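Local coordinates for membrane protein (Acinetobacter baumannii AB307-0294, PDB 5DL5) that forms a beta-barrel in the outer membrane that probably lets small solutes, possibly including antibiotics, cross it, at residues 30-41 with 418-429; 103-111 with 170-178. All coordinates share one frame; numbering follows the deposited sequence.

How the interactions relate
Interaction 1 (30-41 with 418-429) pairs strands from near the two ends of the chain. Interaction 2 (103-111 with 170-178) lies within the sequence loop this pairing closes. Their centres are about 17 Å apart and their nearest atoms about 8 Å, so they do not touch. A detergent molecule, the C8E of chain C, spans the gap on one surface. It accepts a hydrogen bond from His106 ND1 in interaction 2. Towards its far end, C20 of this C8E lies 4.1 Å from Phe34 CD1 of interaction 1. A second C8E, chain B, is bound on the other face of interaction 1, by Arg41 and Arg420, consistent with a polar channel side.

Interaction 1. Residues 30-41 with 418-429; sequences GSILFRTGYLTR and EWRIFLDIPVKL. With C8E ((hydroxyethyloxy)tri(ethyloxy)octane), chain B.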
loop_
_atom_site.group_PDB
_atom_site.type_symbol
_atom_site.label_atom_id
_atom_site.label_comp_id
_atom_site.label_asym_id
_atom_site.label_seq_id
_atom_site.Cartn_x
_atom_site.Cartn_y
_atom_site.Cartn_z
ATOM N N GLY A 30 1.008 -15.098 17.790
ATOM C CA GLY A 30 0.561 -15.748 16.598
ATOM C C GLY A 30 -0.898 -15.424 16.392
ATOM O O GLY A 30 -1.649 -15.376 17.340
ATOM N N SER A 31 -1.259 -15.204 15.126
ATOM C CA SER A 31 -2.637 -14.914 14.764
ATOM C C SER A 31 -2.919 -15.278 13.326
ATOM O O SER A 31 -2.007 -15.554 12.513
ATOM C CB SER A 31 -2.994 -13.441 15.014
ATOM O OG SER A 31 -2.327 -12.704 14.013
ATOM N N ILE A 32 -4.205 -15.428 13.067
ATOM C CA ILE A 32 -4.728 -15.707 11.728
ATOM C C ILE A 32 -5.805 -14.668 11.424
ATOM O O ILE A 32 -6.679 -14.418 12.235
ATOM C CB ILE A 32 -5.411 -17.079 11.652
ATOM C CG1 ILE A 32 -4.498 -18.113 12.030
ATOM C CG2 ILE A 32 -5.847 -17.485 10.243
ATOM C CD1 ILE A 32 -5.120 -19.493 11.945
ATOM N N LEU A 33 -5.799 -14.167 10.228
ATOM C CA LEU A 33 -6.840 -13.280 9.795
ATOM C C LEU A 33 -7.554 -14.028 8.746
ATOM O O LEU A 33 -6.941 -14.370 7.724
ATOM C CB LEU A 33 -6.169 -12.023 9.162
ATOM C CG LEU A 33 -7.176 -11.116 8.407
ATOM C CD1 LEU A 33 -8.305 -10.791 9.385
ATOM C CD2 LEU A 33 -6.499 -9.825 7.896
ATOM N N PHE A 34 -8.832 -14.286 8.951
ATOM C CA PHE A 34 -9.681 -14.793 7.846
ATOM C C PHE A 34 -10.334 -13.675 7.053
ATOM O O PHE A 34 -11.033 -12.891 7.585
ATOM C CB PHE A 34 -10.740 -15.682 8.417
ATOM C CG PHE A 34 -10.192 -16.869 9.114
ATOM C CD1 PHE A 34 -9.837 -17.970 8.382
ATOM C CD2 PHE A 34 -10.033 -16.881 10.477
ATOM C CE1 PHE A 34 -9.390 -19.123 8.991
ATOM C CE2 PHE A 34 -9.611 -18.053 11.129
ATOM C CZ PHE A 34 -9.260 -19.179 10.377
ATOM N N ARG A 35 -10.093 -13.606 5.768
ATOM C CA ARG A 35 -10.585 -12.482 5.010
ATOM C C ARG A 35 -11.390 -12.986 3.855
ATOM O O ARG A 35 -10.907 -13.869 3.092
ATOM C CB ARG A 35 -9.407 -11.697 4.440
ATOM C CG ARG A 35 -9.854 -10.664 3.446
ATOM C CD ARG A 35 -8.673 -9.780 3.125
ATOM N NE ARG A 35 -8.487 -8.753 4.100
ATOM C CZ ARG A 35 -7.352 -8.114 4.282
ATOM N NH1 ARG A 35 -6.256 -8.403 3.511
ATOM N NH2 ARG A 35 -7.320 -7.148 5.226
ATOM N N THR A 36 -12.632 -12.537 3.781
ATOM C CA THR A 36 -13.461 -12.809 2.616
ATOM C C THR A 36 -13.492 -11.499 1.806
ATOM O O THR A 36 -13.882 -10.428 2.327
ATOM C CB THR A 36 -14.893 -13.172 3.041
ATOM O OG1 THR A 36 -14.889 -14.034 4.181
ATOM C CG2 THR A 36 -15.687 -13.795 1.925
ATOM N N GLY A 37 -13.193 -11.597 0.525
ATOM C CA GLY A 37 -13.300 -10.405 -0.357
ATOM C C GLY A 37 -14.061 -10.542 -1.658
ATOM O O GLY A 37 -14.221 -11.608 -2.224
ATOM N N TYR A 38 -14.486 -9.388 -2.133
ATOM C CA TYR A 38 -15.324 -9.185 -3.284
ATOM C C TYR A 38 -14.858 -7.874 -3.878
ATOM O O TYR A 38 -14.862 -6.852 -3.144
ATOM C CB TYR A 38 -16.700 -8.955 -2.743
ATOM C CG TYR A 38 -17.782 -8.695 -3.758
ATOM C CD1 TYR A 38 -18.030 -7.414 -4.251
ATOM C CD2 TYR A 38 -18.622 -9.717 -4.181
ATOM C CE1 TYR A 38 -19.044 -7.172 -5.170
ATOM C CE2 TYR A 38 -19.635 -9.479 -5.115
ATOM C CZ TYR A 38 -19.822 -8.197 -5.595
ATOM O OH TYR A 38 -20.811 -7.998 -6.514
ATOM N N LEU A 39 -14.475 -7.861 -5.158
ATOM C CA LEU A 39 -14.106 -6.636 -5.828
ATOM C C LEU A 39 -14.597 -6.756 -7.268
ATOM O O LEU A 39 -14.233 -7.682 -7.997
ATOM C CB LEU A 39 -12.581 -6.443 -5.772
ATOM C CG LEU A 39 -11.974 -5.097 -6.188
ATOM C CD1 LEU A 39 -10.493 -4.904 -5.656
ATOM C CD2 LEU A 39 -12.122 -4.840 -7.661
ATOM N N THR A 40 -15.441 -5.823 -7.666
ATOM C CA THR A 40 -15.927 -5.759 -9.027
ATOM C C THR A 40 -15.749 -4.346 -9.599
ATOM O O THR A 40 -15.965 -3.321 -8.920
ATOM C CB THR A 40 -17.468 -6.086 -9.096
ATOM O OG1 THR A 40 -18.211 -5.041 -8.471
ATOM C CG2 THR A 40 -17.834 -7.443 -8.421
ATOM N N ARG A 41 -15.476 -4.279 -10.884
ATOM C CA ARG A 41 -15.389 -3.026 -11.671
ATOM C C ARG A 41 -16.212 -3.205 -12.961
ATOM O O ARG A 41 -15.893 -4.096 -13.811
ATOM C CB ARG A 41 -13.963 -2.848 -12.108
ATOM C CG ARG A 41 -13.052 -2.495 -10.938
ATOM C CD ARG A 41 -11.757 -1.720 -11.318
ATOM N NE ARG A 41 -10.989 -1.562 -10.079
ATOM C CZ ARG A 41 -9.719 -1.199 -9.993
ATOM N NH1 ARG A 41 -9.038 -0.994 -11.047
ATOM N NH2 ARG A 41 -9.140 -1.095 -8.836
ATOM N N GLU A 418 -17.009 0.856 -9.194
ATOM C CA GLU A 418 -16.251 -0.157 -8.473
ATOM C C GLU A 418 -16.965 -0.419 -7.177
ATOM O O GLU A 418 -17.353 0.520 -6.504
ATOM C CB GLU A 418 -14.846 0.273 -8.096
ATOM C CG GLU A 418 -14.082 -0.824 -7.292
ATOM C CD GLU A 418 -12.610 -0.519 -6.941
ATOM O OE1 GLU A 418 -12.350 0.326 -6.136
ATOM O OE2 GLU A 418 -11.680 -1.195 -7.440
ATOM N N TRP A 419 -17.115 -1.674 -6.811
ATOM C CA TRP A 419 -17.475 -2.004 -5.403
ATOM C C TRP A 419 -16.423 -2.922 -4.799
ATOM O O TRP A 419 -15.995 -3.869 -5.513
ATOM C CB TRP A 419 -18.752 -2.790 -5.357
ATOM C CG TRP A 419 -19.943 -1.959 -5.577
ATOM C CD1 TRP A 419 -20.557 -1.744 -6.765
ATOM C CD2 TRP A 419 -20.754 -1.310 -4.575
ATOM N NE1 TRP A 419 -21.626 -0.960 -6.585
ATOM C CE2 TRP A 419 -21.798 -0.669 -5.261
ATOM C CE3 TRP A 419 -20.686 -1.203 -3.178
ATOM C CZ2 TRP A 419 -22.804 0.068 -4.603
ATOM C CZ3 TRP A 419 -21.644 -0.415 -2.510
ATOM C CH2 TRP A 419 -22.695 0.211 -3.236
ATOM N N ARG A 420 -16.157 -2.740 -3.510
ATOM C CA ARG A 420 -15.286 -3.648 -2.724
ATOM C C ARG A 420 -15.924 -3.921 -1.421
ATOM O O ARG A 420 -16.392 -3.013 -0.732
ATOM C CB ARG A 420 -13.885 -3.169 -2.398
ATOM C CG ARG A 420 -13.126 -2.584 -3.526
ATOM C CD ARG A 420 -11.690 -2.237 -3.076
ATOM N NE ARG A 420 -11.105 -1.525 -4.174
ATOM C CZ ARG A 420 -9.915 -0.883 -4.138
ATOM N NH1 ARG A 420 -9.066 -0.956 -3.086
ATOM N NH2 ARG A 420 -9.575 -0.177 -5.185
ATOM N N ILE A 421 -15.957 -5.211 -1.068
ATOM C CA ILE A 421 -16.444 -5.588 0.213
ATOM C C ILE A 421 -15.431 -6.591 0.833
ATOM O O ILE A 421 -15.065 -7.619 0.110
ATOM C CB ILE A 421 -17.803 -6.257 0.074
ATOM C CG1 ILE A 421 -18.768 -5.328 -0.675
ATOM C CG2 ILE A 421 -18.340 -6.678 1.429
ATOM C CD1 ILE A 421 -20.052 -5.964 -1.051
ATOM N N PHE A 422 -15.128 -6.398 2.146
ATOM C CA PHE A 422 -14.172 -7.213 2.847
ATOM C C PHE A 422 -14.689 -7.471 4.226
ATOM O O PHE A 422 -14.966 -6.543 4.942
ATOM C CB PHE A 422 -12.800 -6.505 2.931
ATOM C CG PHE A 422 -12.043 -6.524 1.626
ATOM C CD1 PHE A 422 -11.342 -7.704 1.204
ATOM C CD2 PHE A 422 -11.987 -5.392 0.816
ATOM C CE1 PHE A 422 -10.637 -7.742 0.000
ATOM C CE2 PHE A 422 -11.276 -5.453 -0.416
ATOM C CZ PHE A 422 -10.646 -6.667 -0.837
ATOM N N LEU A 423 -14.826 -8.737 4.547
ATOM C CA LEU A 423 -15.030 -9.222 5.890
ATOM C C LEU A 423 -13.707 -9.805 6.451
ATOM O O LEU A 423 -13.187 -10.781 5.893
ATOM C CB LEU A 423 -16.082 -10.357 5.856
ATOM C CG LEU A 423 -16.340 -11.123 7.138
ATOM C CD1 LEU A 423 -16.834 -10.106 8.132
ATOM C CD2 LEU A 423 -17.346 -12.284 7.004
ATOM N N ASP A 424 -13.221 -9.245 7.548
ATOM C CA ASP A 424 -11.930 -9.587 8.207
ATOM C C ASP A 424 -12.268 -10.079 9.566
ATOM O O ASP A 424 -12.873 -9.346 10.357
ATOM C CB ASP A 424 -11.055 -8.330 8.346
ATOM C CG ASP A 424 -10.358 -7.940 7.045
ATOM O OD1 ASP A 424 -10.520 -8.693 6.048
ATOM O OD2 ASP A 424 -9.699 -6.847 6.969
ATOM N N ILE A 425 -11.937 -11.327 9.847
ATOM C CA ILE A 425 -12.133 -11.946 11.143
ATOM C C ILE A 425 -10.742 -12.367 11.753
ATOM O O ILE A 425 -10.157 -13.464 11.383
ATOM C CB ILE A 425 -13.029 -13.132 11.037
ATOM C CG1 ILE A 425 -14.393 -12.697 10.449
ATOM C CG2 ILE A 425 -13.252 -13.736 12.423
ATOM C CD1 ILE A 425 -15.312 -13.814 10.134
ATOM N N PRO A 426 -10.240 -11.545 12.688
ATOM C CA PRO A 426 -8.957 -11.835 13.326
ATOM C C PRO A 426 -9.092 -12.828 14.428
ATOM O O PRO A 426 -10.051 -12.795 15.182
ATOM C CB PRO A 426 -8.502 -10.427 13.799
ATOM C CG PRO A 426 -9.798 -9.732 14.162
ATOM C CD PRO A 426 -10.781 -10.225 13.105
ATOM N N VAL A 427 -8.175 -13.809 14.518
ATOM C CA VAL A 427 -8.184 -14.789 15.618
ATOM C C VAL A 427 -6.738 -14.965 16.232
ATOM O O VAL A 427 -5.738 -15.191 15.473
ATOM C CB VAL A 427 -8.664 -16.136 15.079
ATOM C CG1 VAL A 427 -8.462 -17.239 16.087
ATOM C CG2 VAL A 427 -10.121 -16.033 14.595
ATOM N N LYS A 428 -6.641 -14.811 17.554
ATOM C CA LYS A 428 -5.393 -14.909 18.283
ATOM C C LYS A 428 -5.150 -16.357 18.496
ATOM O O LYS A 428 -6.002 -17.044 18.943
ATOM C CB LYS A 428 -5.380 -14.163 19.621
ATOM C CG LYS A 428 -4.564 -14.840 20.727
ATOM C CD LYS A 428 -4.381 -13.955 21.954
ATOM C CE LYS A 428 -3.423 -12.817 21.651
ATOM N NZ LYS A 428 -4.094 -11.524 21.868
ATOM N N LEU A 429 -3.983 -16.830 18.126
ATOM C CA LEU A 429 -3.614 -18.211 18.389
ATOM C C LEU A 429 -2.916 -18.282 19.750
ATOM O O LEU A 429 -3.087 -19.235 20.453
ATOM C CB LEU A 429 -2.698 -18.708 17.303
ATOM C CG LEU A 429 -3.269 -18.637 15.876
ATOM C CD1 LEU A 429 -2.188 -18.711 14.811
ATOM C CD2 LEU A 429 -4.294 -19.731 15.723
HETATM C C6 C8E B . -3.316 -8.947 -14.308
HETATM C C7 C8E B . -4.740 -8.699 -13.732
HETATM C C8 C8E B . -5.649 -7.741 -14.538
HETATM O O9 C8E B . -6.552 -6.907 -13.726
HETATM C C10 C8E B . -6.264 -5.546 -14.029
HETATM C C11 C8E B . -5.095 -5.052 -13.158
HETATM O O12 C8E B . -5.081 -3.644 -13.055
HETATM C C13 C8E B . -6.205 -3.019 -12.421
HETATM C C14 C8E B . -5.930 -2.780 -10.960
HETATM O O15 C8E B . -6.193 -1.450 -10.520
HETATM C C16 C8E B . -5.559 -0.354 -11.194
HETATM C C17 C8E B . -5.337 0.686 -10.096
HETATM O O18 C8E B . -6.394 0.463 -9.113
HETATM C C19 C8E B . -6.001 0.658 -7.747
HETATM C C20 C8E B . -7.233 0.535 -6.867
HETATM O O21 C8E B . -7.122 0.967 -5.481
#
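A bend at chi3 of Arg35 (-83°) and the placing of Asp424 CG anti to the carbonyl carbon (chi1 -78°) bring guanidinium and carboxylate alongside each other. The grip is side-on, Arg35 NE to Asp424 OD1 at 2.8 Å and Arg35 NH2 to Asp424 OD2 at 3.0 Å, with both oxygens near the guanidinium plane and the carboxylate twisted. Asp424 OD2 is shared with Arg396. Six residues along each strand, an extended Glu418 presents a single oxygen, OE2, to Arg41 NE (2.8 Å) and Arg41 NH2 (2.9 Å), both approaching from one face of the carboxylate. Glu418 OE1 accepts from Arg420 NH2 at 3.0 Å. The two arginines gathered on this carboxylate also hold C8E of chain B: Arg420 NH2 donates to O21 at 2.7 Å, Arg41 NH1 to O15 at 2.9 Å. On the other face, Phe34 CE2 meets Val427 CG2 at 4.0 Å by its ring edge, and Tyr38 lies alongside Ile421. Paired backbone bonds at alternate residues, with strand directions 164° apart, give an antiparallel ladder. This joining of first and last long strands closes a porin barrel; the face carrying Arg35, Arg41 and Arg420 is consistent with the arginine-lined channel known from OprD porins.

Interaction 2. Residues 103-111 with 170-178; sequences AYDHWARGG and DQMSDQINT. With C8E ((hydroxyethyloxy)tri(ethyloxy)octane), chain C; PO4 (phosphate ion), chain E.
Tyr104 meets Ile176 first: Ile176 CG1 lies over one face, 4.2 Å from the centroid of the Tyr104 ring and 20° off its normal, evidence for a CH-pi contact offset toward the rim. The Tyr104 ring also stacks with His98. Bound groups lie nearby as well. Asp105 N donates to phosphate O3 at 3.0 Å, and phosphate O4 sits over the centre of the His106 ring; the ion, probably from the crystallisation liquor, is also held by His98. At the ring edge, His106 ND1 donates to O9 of C8E in chain C at 3.2 Å. Trp107 then brings its CB to 3.4 Å from Ile176 CD1, a tight approach with the side chains nearly perpendicular. Ala108 contributes its backbone: water 1 lies 2.9 Å from Ala108 O and accepts from Gln171 NE2.

Arg109 carries most of the polar contact. A turn at chi3 (62°) swings its guanidinium against the type I turn of Met172 to Gln175, whose Ser173 CA covers one face. Arg109 NE donates in the guanidinium plane to Gln175 O at 3.3 Å (136° at the hydrogen), an oxygen also reached by Gln171 NE2. The bonds from Arg109 NH2 to Gln171 O (3.0 Å) and to Met172 O are weak. The same nitrogen bonds Pro144 O, while NH1 forms a salt bridge with Asp79; together these partners fix the flat group from several directions. Gly110 N donates to water 2 at 3.0 Å, and this water also reaches Gln171 OE1.

Strand 106-118, hydrogen-bonded to strand 70-83 on one flank, receives the turn that follows strand 160-171, while strand 146-148 adds Tyr146 beside Arg109.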
loop_
_atom_site.group_PDB
_atom_site.type_symbol
_atom_site.label_atom_id
_atom_site.label_comp_id
_atom_site.label_asym_id
_atom_site.label_seq_id
_atom_site.Cartn_x
_atom_site.Cartn_y
_atom_site.Cartn_z
ATOM N N ALA A 103 -9.043 -18.335 -13.463
ATOM C CA ALA A 103 -8.647 -18.185 -12.092
ATOM C C ALA A 103 -8.077 -19.458 -11.456
ATOM O O ALA A 103 -8.538 -20.484 -11.735
ATOM C CB ALA A 103 -9.789 -17.643 -11.321
ATOM N N TYR A 104 -7.046 -19.385 -10.622
ATOM C CA TYR A 104 -6.617 -20.481 -9.779
ATOM C C TYR A 104 -7.741 -20.845 -8.815
ATOM O O TYR A 104 -8.402 -19.996 -8.199
ATOM C CB TYR A 104 -5.407 -20.136 -8.933
ATOM C CG TYR A 104 -4.089 -20.494 -9.576
ATOM C CD1 TYR A 104 -3.678 -19.858 -10.744
ATOM C CD2 TYR A 104 -3.340 -21.579 -9.098
ATOM C CE1 TYR A 104 -2.473 -20.173 -11.307
ATOM C CE2 TYR A 104 -2.186 -22.027 -9.756
ATOM C CZ TYR A 104 -1.744 -21.264 -10.829
ATOM O OH TYR A 104 -0.622 -21.612 -11.470
ATOM N N ASP A 105 -7.922 -22.117 -8.626
ATOM C CA ASP A 105 -9.015 -22.557 -7.723
ATOM C C ASP A 105 -8.569 -22.255 -6.252
ATOM O O ASP A 105 -9.372 -21.926 -5.428
ATOM C CB ASP A 105 -9.197 -24.056 -7.809
ATOM C CG ASP A 105 -10.483 -24.480 -7.103
ATOM O OD1 ASP A 105 -11.545 -23.826 -7.330
ATOM O OD2 ASP A 105 -10.419 -25.384 -6.240
ATOM N N HIS A 106 -7.338 -22.562 -5.902
ATOM C CA HIS A 106 -6.839 -22.438 -4.534
ATOM C C HIS A 106 -5.316 -22.192 -4.636
ATOM O O HIS A 106 -4.713 -22.513 -5.654
ATOM C CB HIS A 106 -7.126 -23.634 -3.598
ATOM C CG HIS A 106 -6.733 -24.988 -4.169
ATOM N ND1 HIS A 106 -5.463 -25.545 -4.016
ATOM C CD2 HIS A 106 -7.412 -25.845 -4.947
ATOM C CE1 HIS A 106 -5.397 -26.688 -4.680
ATOM N NE2 HIS A 106 -6.585 -26.927 -5.194
ATOM N N TRP A 107 -4.758 -21.504 -3.659
ATOM C CA TRP A 107 -3.358 -21.258 -3.662
ATOM C C TRP A 107 -2.857 -20.979 -2.251
ATOM O O TRP A 107 -3.581 -20.554 -1.358
ATOM C CB TRP A 107 -3.016 -19.988 -4.548
ATOM C CG TRP A 107 -3.762 -18.683 -4.209
ATOM C CD1 TRP A 107 -3.252 -17.587 -3.601
ATOM C CD2 TRP A 107 -5.180 -18.362 -4.478
ATOM N NE1 TRP A 107 -4.259 -16.579 -3.447
ATOM C CE2 TRP A 107 -5.438 -17.070 -3.972
ATOM C CE3 TRP A 107 -6.212 -19.033 -5.121
ATOM C CZ2 TRP A 107 -6.701 -16.471 -4.088
ATOM C CZ3 TRP A 107 -7.444 -18.449 -5.220
ATOM C CH2 TRP A 107 -7.678 -17.182 -4.724
ATOM N N ALA A 108 -1.558 -21.087 -2.145
ATOM C CA ALA A 108 -0.829 -20.970 -0.920
ATOM C C ALA A 108 0.509 -20.273 -1.193
ATOM O O ALA A 108 1.171 -20.528 -2.225
ATOM C CB ALA A 108 -0.616 -22.362 -0.296
ATOM N N ARG A 109 0.899 -19.435 -0.242
ATOM C CA ARG A 109 2.089 -18.582 -0.362
ATOM C C ARG A 109 2.674 -18.324 1.048
ATOM O O ARG A 109 1.959 -18.407 2.028
ATOM C CB ARG A 109 1.775 -17.245 -0.978
ATOM C CG ARG A 109 1.024 -17.213 -2.313
ATOM C CD ARG A 109 0.271 -15.941 -2.531
ATOM N NE ARG A 109 1.038 -14.709 -2.586
ATOM C CZ ARG A 109 1.165 -13.848 -1.607
ATOM N NH1 ARG A 109 0.544 -14.013 -0.454
ATOM N NH2 ARG A 109 1.936 -12.769 -1.793
ATOM N N GLY A 110 3.999 -18.100 1.138
ATOM C CA GLY A 110 4.654 -17.435 2.273
ATOM C C GLY A 110 6.019 -18.103 2.541
ATOM O O GLY A 110 6.574 -18.685 1.649
ATOM N N GLY A 111 6.499 -18.074 3.768
ATOM C CA GLY A 111 7.811 -18.551 4.103
ATOM C C GLY A 111 8.144 -18.126 5.506
ATOM O O GLY A 111 7.284 -17.717 6.291
ATOM N N ASP A 170 10.371 -10.515 -4.574
ATOM C CA ASP A 170 9.093 -9.817 -4.313
ATOM C C ASP A 170 7.993 -10.708 -4.806
ATOM O O ASP A 170 8.024 -11.110 -5.922
ATOM C CB ASP A 170 9.136 -8.483 -5.044
ATOM C CG ASP A 170 7.764 -7.729 -5.019
ATOM O OD1 ASP A 170 6.936 -7.997 -4.164
ATOM O OD2 ASP A 170 7.543 -6.915 -5.911
ATOM N N GLN A 171 7.097 -11.096 -3.917
ATOM C CA GLN A 171 5.995 -12.010 -4.292
ATOM C C GLN A 171 4.632 -11.283 -4.063
ATOM O O GLN A 171 4.178 -11.146 -2.926
ATOM C CB GLN A 171 6.024 -13.309 -3.417
ATOM C CG GLN A 171 4.919 -14.307 -3.904
ATOM C CD GLN A 171 4.922 -15.715 -3.211
ATOM O OE1 GLN A 171 5.444 -15.893 -2.183
ATOM N NE2 GLN A 171 4.270 -16.618 -3.766
ATOM N N MET A 172 4.036 -10.816 -5.158
ATOM C CA MET A 172 2.820 -10.031 -5.059
ATOM C C MET A 172 1.628 -10.952 -4.742
ATOM O O MET A 172 1.710 -12.199 -4.850
ATOM C CB MET A 172 2.531 -9.268 -6.366
ATOM C CG MET A 172 2.551 -7.765 -6.152
ATOM S SD MET A 172 1.265 -7.214 -5.026
ATOM C CE MET A 172 -0.183 -7.384 -6.101
ATOM N N SER A 173 0.576 -10.306 -4.279
ATOM C CA SER A 173 -0.581 -11.027 -3.730
ATOM C C SER A 173 -1.246 -12.046 -4.639
ATOM O O SER A 173 -1.765 -13.033 -4.183
ATOM C CB SER A 173 -1.636 -9.943 -3.360
ATOM O OG SER A 173 -1.012 -9.050 -2.429
ATOM N N ASP A 174 -1.177 -11.816 -5.953
ATOM C CA ASP A 174 -1.793 -12.659 -6.950
ATOM C C ASP A 174 -0.813 -13.513 -7.740
ATOM O O ASP A 174 -1.092 -13.885 -8.927
ATOM C CB ASP A 174 -2.596 -11.761 -7.931
ATOM C CG ASP A 174 -1.700 -10.823 -8.773
ATOM O OD1 ASP A 174 -0.533 -10.522 -8.397
ATOM O OD2 ASP A 174 -2.151 -10.425 -9.868
ATOM N N GLN A 175 0.345 -13.765 -7.125
ATOM C CA GLN A 175 1.360 -14.542 -7.738
ATOM C C GLN A 175 1.676 -15.771 -6.840
ATOM O O GLN A 175 1.810 -15.623 -5.614
ATOM C CB GLN A 175 2.662 -13.696 -7.948
ATOM C CG GLN A 175 2.446 -12.370 -8.691
ATOM C CD GLN A 175 2.149 -12.609 -10.148
ATOM O OE1 GLN A 175 2.682 -13.510 -10.724
ATOM N NE2 GLN A 175 1.232 -11.826 -10.719
ATOM N N ILE A 176 1.859 -16.910 -7.509
ATOM C CA ILE A 176 2.314 -18.219 -6.885
ATOM C C ILE A 176 3.859 -18.374 -6.813
ATOM O O ILE A 176 4.376 -18.954 -5.882
ATOM C CB ILE A 176 1.797 -19.419 -7.771
ATOM C CG1 ILE A 176 0.287 -19.348 -7.923
ATOM C CG2 ILE A 176 2.312 -20.780 -7.300
ATOM C CD1 ILE A 176 -0.388 -19.173 -6.603
ATOM N N ASN A 177 4.557 -17.872 -7.823
ATOM C CA ASN A 177 6.038 -17.899 -7.882
ATOM C C ASN A 177 6.516 -17.026 -6.780
ATOM O O ASN A 177 5.869 -15.979 -6.496
ATOM C CB ASN A 177 6.451 -17.314 -9.225
ATOM C CG ASN A 177 7.923 -17.549 -9.577
ATOM O OD1 ASN A 177 8.872 -16.840 -9.127
ATOM N ND2 ASN A 177 8.120 -18.544 -10.466
ATOM N N THR A 178 7.649 -17.375 -6.185
ATOM C CA THR A 178 8.178 -16.617 -5.051
ATOM C C THR A 178 8.912 -15.306 -5.448
ATOM O O THR A 178 9.167 -14.514 -4.621
ATOM C CB THR A 178 9.128 -17.499 -4.261
ATOM O OG1 THR A 178 10.128 -17.965 -5.175
ATOM C CG2 THR A 178 8.378 -18.784 -3.802
HETATM C C8 C8E C . -2.420 -24.439 -2.039
HETATM O O9 C8E C . -3.688 -24.751 -1.471
HETATM C C10 C8E C . -4.319 -23.734 -0.660
HETATM C C11 C8E C . -5.471 -24.305 0.158
HETATM O O12 C8E C . -5.956 -23.363 1.129
HETATM C C13 C8E C . -6.022 -23.864 2.477
HETATM C C14 C8E C . -6.724 -22.908 3.450
HETATM O O15 C8E C . -7.905 -22.438 2.829
HETATM C C16 C8E C . -8.398 -21.156 3.244
HETATM C C17 C8E C . -8.893 -21.233 4.659
HETATM O O18 C8E C . -9.891 -20.217 4.840
HETATM C C19 C8E C . -11.207 -20.787 4.797
HETATM C C20 C8E C . -11.876 -20.751 6.118
HETATM O O21 C8E C . -13.243 -21.004 5.808
HETATM P P PO4 E . -5.791 -25.145 -9.622
HETATM O O1 PO4 E . -4.407 -25.394 -10.216
HETATM O O2 PO4 E . -6.677 -26.405 -9.652
HETATM O O3 PO4 E . -6.499 -24.081 -10.473
HETATM O O4 PO4 E . -5.646 -24.703 -8.159
HETATM O O HOH W 1 3.630 -19.641 -3.590
HETATM O O HOH W 2 5.391 -18.467 -1.524
#